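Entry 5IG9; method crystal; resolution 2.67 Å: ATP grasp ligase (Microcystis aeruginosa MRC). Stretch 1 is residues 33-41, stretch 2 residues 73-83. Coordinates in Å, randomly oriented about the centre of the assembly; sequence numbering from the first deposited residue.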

# COMPACT_ATOMS: atom_id res chain seq x y z
N ASP A 33 -18.37 8.67 -0.92
CA ASP A 33 -18.50 7.21 -0.95
C ASP A 33 -17.61 6.67 -2.06
O ASP A 33 -17.92 6.81 -3.25
N THR A 34 -16.50 6.04 -1.67
CA THR A 34 -15.53 5.58 -2.65
C THR A 34 -16.08 4.46 -3.53
O THR A 34 -15.67 4.33 -4.69
N ASP A 35 -17.02 3.67 -3.01
CA ASP A 35 -17.56 2.57 -3.80
C ASP A 35 -18.52 3.06 -4.88
O ASP A 35 -18.75 2.33 -5.86
N ARG A 36 -19.08 4.25 -4.74
CA ARG A 36 -19.97 4.83 -5.74
C ARG A 36 -19.22 5.64 -6.78
O ARG A 36 -19.85 6.40 -7.53
N PHE A 37 -17.90 5.52 -6.83
CA PHE A 37 -17.07 6.05 -7.90
C PHE A 37 -16.52 4.86 -8.67
O PHE A 37 -16.08 3.89 -8.06
N PRO A 38 -16.52 4.92 -10.01
CA PRO A 38 -16.91 6.03 -10.89
C PRO A 38 -18.34 5.96 -11.40
O PRO A 38 -18.76 6.82 -12.18
N THR A 39 -19.08 4.93 -10.98
CA THR A 39 -20.41 4.68 -11.52
C THR A 39 -21.38 5.82 -11.24
O THR A 39 -22.23 6.13 -12.08
N GLU A 40 -21.27 6.48 -10.09
CA GLU A 40 -22.23 7.53 -9.75
C GLU A 40 -21.59 8.86 -9.41
O GLU A 40 -22.13 9.91 -9.79
N VAL A 41 -20.46 8.86 -8.72
CA VAL A 41 -19.81 10.09 -8.28
C VAL A 41 -18.84 10.55 -9.35
O VAL A 41 -18.07 9.75 -9.90
N ARG A 73 -11.06 7.31 6.29
CA ARG A 73 -11.88 6.34 7.03
C ARG A 73 -11.94 4.99 6.33
O ARG A 73 -11.27 4.04 6.73
N ARG A 74 -12.75 4.89 5.26
CA ARG A 74 -12.98 3.63 4.58
C ARG A 74 -12.67 3.78 3.10
O ARG A 74 -13.06 4.76 2.47
N MET A 75 -11.96 2.80 2.54
CA MET A 75 -11.49 2.85 1.16
C MET A 75 -12.02 1.63 0.42
O MET A 75 -11.41 0.55 0.47
N ARG A 76 -13.14 1.79 -0.28
CA ARG A 76 -13.72 0.71 -1.07
C ARG A 76 -13.86 1.13 -2.53
O ARG A 76 -14.97 1.19 -3.06
N TYR A 77 -12.73 1.41 -3.19
CA TYR A 77 -12.76 2.05 -4.50
C TYR A 77 -13.42 1.16 -5.54
O TYR A 77 -12.95 0.06 -5.83
N GLY A 78 -14.53 1.65 -6.10
CA GLY A 78 -15.15 1.03 -7.26
C GLY A 78 -15.87 -0.28 -7.01
O GLY A 78 -16.02 -1.07 -7.95
N LEU A 79 -16.35 -0.52 -5.79
CA LEU A 79 -17.02 -1.79 -5.52
C LEU A 79 -18.33 -1.89 -6.31
O LEU A 79 -18.66 -2.97 -6.83
N LYS A 80 -19.06 -0.79 -6.42
CA LYS A 80 -20.32 -0.78 -7.16
C LYS A 80 -20.13 -0.86 -8.68
O LYS A 80 -21.05 -0.53 -9.42
N LEU A 81 -18.97 -1.30 -9.17
CA LEU A 81 -18.86 -1.61 -10.58
C LEU A 81 -19.75 -2.81 -10.91
O LEU A 81 -19.82 -3.75 -10.12
N PRO A 82 -20.44 -2.80 -12.05
CA PRO A 82 -21.39 -3.88 -12.34
C PRO A 82 -20.74 -5.25 -12.32
O PRO A 82 -19.59 -5.43 -12.75
N ASP A 83 -21.49 -6.23 -11.83
CA ASP A 83 -21.00 -7.60 -11.80
C ASP A 83 -20.88 -8.18 -13.20
O ASP A 83 -20.01 -9.02 -13.46

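The two stretches meet as irregular loops, burying 541 Å² in total, and the contact is held by three hydrogen bonds, each donated by a backbone amide of stretch 2. Only one uses a side chain: Thr34, whose CA-to-CB bond points toward stretch 2, adopts the p rotamer and accepts from Arg76, with N of Arg76 2.8 Å from OG1 of Thr34. The other two are purely backbone, from Gly78 N to Thr34 O (3.2 Å, nearly linear) and from Lys80 N to Asp35 O (3.2 Å). They tie successive carbonyls of stretch 1 to the two overlapping turns that run from Arg76 to Leu81.

Close CA-H...O contacts supplement these bonds. Asp35 CA lies 3.0 Å from Arg76 O, and Gly78 CA lies 3.1 Å from Phe37 O; the positive phi of Gly78 favours glycine at this turn position.

Lys80 has the largest area covered by the other stretch, 96 Å² over the whole residue. Its CB points toward stretch 1 (chi1 m, chi2 t), and the aliphatic chain lies along its partner: CB is 3.2 Å from Asp35 O, while CD is 3.6 Å from Arg36 CG and 3.5 Å from Glu40 OE2. Arg36 (m) directs its CB away, and its guanidinium is engaged within its own stretch by salt bridges, NE to Glu40 OE1 at 3.0 Å and NH1 to Asp33 OD2 at 3.1 Å.

Looser packing completes the contact. Asp35 (p) sets its CB 3.8 Å from Leu79 CB, and its carboxylate oxygens are hydrogen-bonded elsewhere in the structure. Tyr77 (m) points its CB away, yet its ring atom CD1 approaches Thr34 CB obliquely at 3.9 Å. Farther along, Leu81 (m, t) brings CD2 to 4.2 Å from CD of Pro38, which follows a cis peptide bond, and to 3.9 Å from OG1 of Thr39 (m), whose CB points toward stretch 2.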

# COMPACT_ATOMS: atom_id res chain seq x y z
CB ASP A 33 -19.96 6.80 -1.14
CG ASP A 33 -20.82 7.17 0.05
OD1 ASP A 33 -20.30 7.23 1.18
OD2 ASP A 33 -22.03 7.42 -0.15
CB THR A 34 -14.25 5.11 -1.95
OG1 THR A 34 -14.59 4.14 -0.95
CG2 THR A 34 -13.54 6.27 -1.30
CB ASP A 35 -18.26 1.56 -2.90
CG ASP A 35 -19.44 2.15 -2.15
OD1 ASP A 35 -19.38 3.35 -1.80
OD2 ASP A 35 -20.42 1.42 -1.92
CB ARG A 36 -21.05 5.67 -5.05
CG ARG A 36 -21.96 4.83 -4.17
CD ARG A 36 -23.00 5.66 -3.44
NE ARG A 36 -23.57 6.70 -4.28
CZ ARG A 36 -23.50 8.00 -4.01
NH1 ARG A 36 -22.87 8.41 -2.91
NH2 ARG A 36 -24.05 8.89 -4.83
CB PHE A 37 -15.93 6.91 -7.33
CG PHE A 37 -14.82 7.20 -8.31
CD1 PHE A 37 -14.90 8.27 -9.19
CD2 PHE A 37 -13.67 6.42 -8.32
CE1 PHE A 37 -13.87 8.53 -10.08
CE2 PHE A 37 -12.64 6.68 -9.21
CZ PHE A 37 -12.74 7.74 -10.09
CB PRO A 38 -15.93 5.89 -12.04
CG PRO A 38 -15.80 4.40 -12.19
CD PRO A 38 -15.90 3.83 -10.79
CB THR A 39 -20.94 3.35 -10.97
OG1 THR A 39 -20.09 2.28 -11.39
CG2 THR A 39 -22.36 3.08 -11.46
CB GLU A 40 -23.11 7.06 -8.57
CG GLU A 40 -23.72 5.69 -8.78
CD GLU A 40 -24.39 5.14 -7.55
OE1 GLU A 40 -24.99 5.93 -6.79
OE2 GLU A 40 -24.30 3.91 -7.33
CB VAL A 41 -19.10 9.88 -6.92
CG1 VAL A 41 -18.49 11.18 -6.42
CG2 VAL A 41 -20.07 9.32 -5.90
CB ARG A 73 -13.27 6.94 7.27
CG ARG A 73 -14.37 5.96 7.66
CD ARG A 73 -14.13 5.30 8.99
NE ARG A 73 -15.21 4.35 9.29
CZ ARG A 73 -15.23 3.56 10.35
NH1 ARG A 73 -14.24 3.59 11.23
NH2 ARG A 73 -16.25 2.73 10.53
CB ARG A 74 -14.42 3.14 4.77
CG ARG A 74 -14.52 1.85 5.57
CD ARG A 74 -13.41 1.76 6.60
NE ARG A 74 -13.81 1.02 7.79
CZ ARG A 74 -13.04 0.86 8.85
NH1 ARG A 74 -11.82 1.38 8.88
NH2 ARG A 74 -13.48 0.17 9.90
CB MET A 75 -9.97 2.92 1.11
CG MET A 75 -9.38 4.14 1.81
SD MET A 75 -9.43 4.06 3.61
CE MET A 75 -8.54 2.54 3.93
CB ARG A 76 -15.07 0.29 -0.50
CG ARG A 76 -15.02 -0.13 0.96
CD ARG A 76 -14.07 -1.29 1.16
NE ARG A 76 -13.74 -1.49 2.57
CZ ARG A 76 -14.43 -2.28 3.39
NH1 ARG A 76 -15.48 -2.96 2.94
NH2 ARG A 76 -14.06 -2.40 4.66
CB TYR A 77 -11.34 2.40 -4.94
CG TYR A 77 -10.52 3.09 -3.88
CD1 TYR A 77 -10.74 4.42 -3.55
CD2 TYR A 77 -9.50 2.41 -3.21
CE1 TYR A 77 -9.98 5.06 -2.59
CE2 TYR A 77 -8.74 3.04 -2.25
CZ TYR A 77 -8.98 4.36 -1.94
OH TYR A 77 -8.22 4.98 -0.98
CB LEU A 79 -17.29 -1.95 -4.03
CG LEU A 79 -16.08 -2.22 -3.13
CD1 LEU A 79 -16.54 -2.84 -1.82
CD2 LEU A 79 -15.08 -3.12 -3.84
CB LYS A 80 -21.14 0.46 -6.79
CG LYS A 80 -21.94 0.32 -5.50
CD LYS A 80 -22.86 1.50 -5.29
CE LYS A 80 -24.29 1.03 -5.12
NZ LYS A 80 -24.52 0.30 -3.84
CB LEU A 81 -17.41 -1.93 -10.97
CG LEU A 81 -16.51 -0.72 -11.19
CD1 LEU A 81 -15.07 -1.15 -11.43
CD2 LEU A 81 -17.02 0.11 -12.35
CB PRO A 82 -21.90 -3.52 -13.74
CG PRO A 82 -21.74 -2.05 -13.83
CD PRO A 82 -20.47 -1.75 -13.08
CB ASP A 83 -21.91 -8.47 -10.93
CG ASP A 83 -23.37 -8.06 -11.03
OD1 ASP A 83 -23.65 -6.86 -11.24
OD2 ASP A 83 -24.25 -8.95 -10.89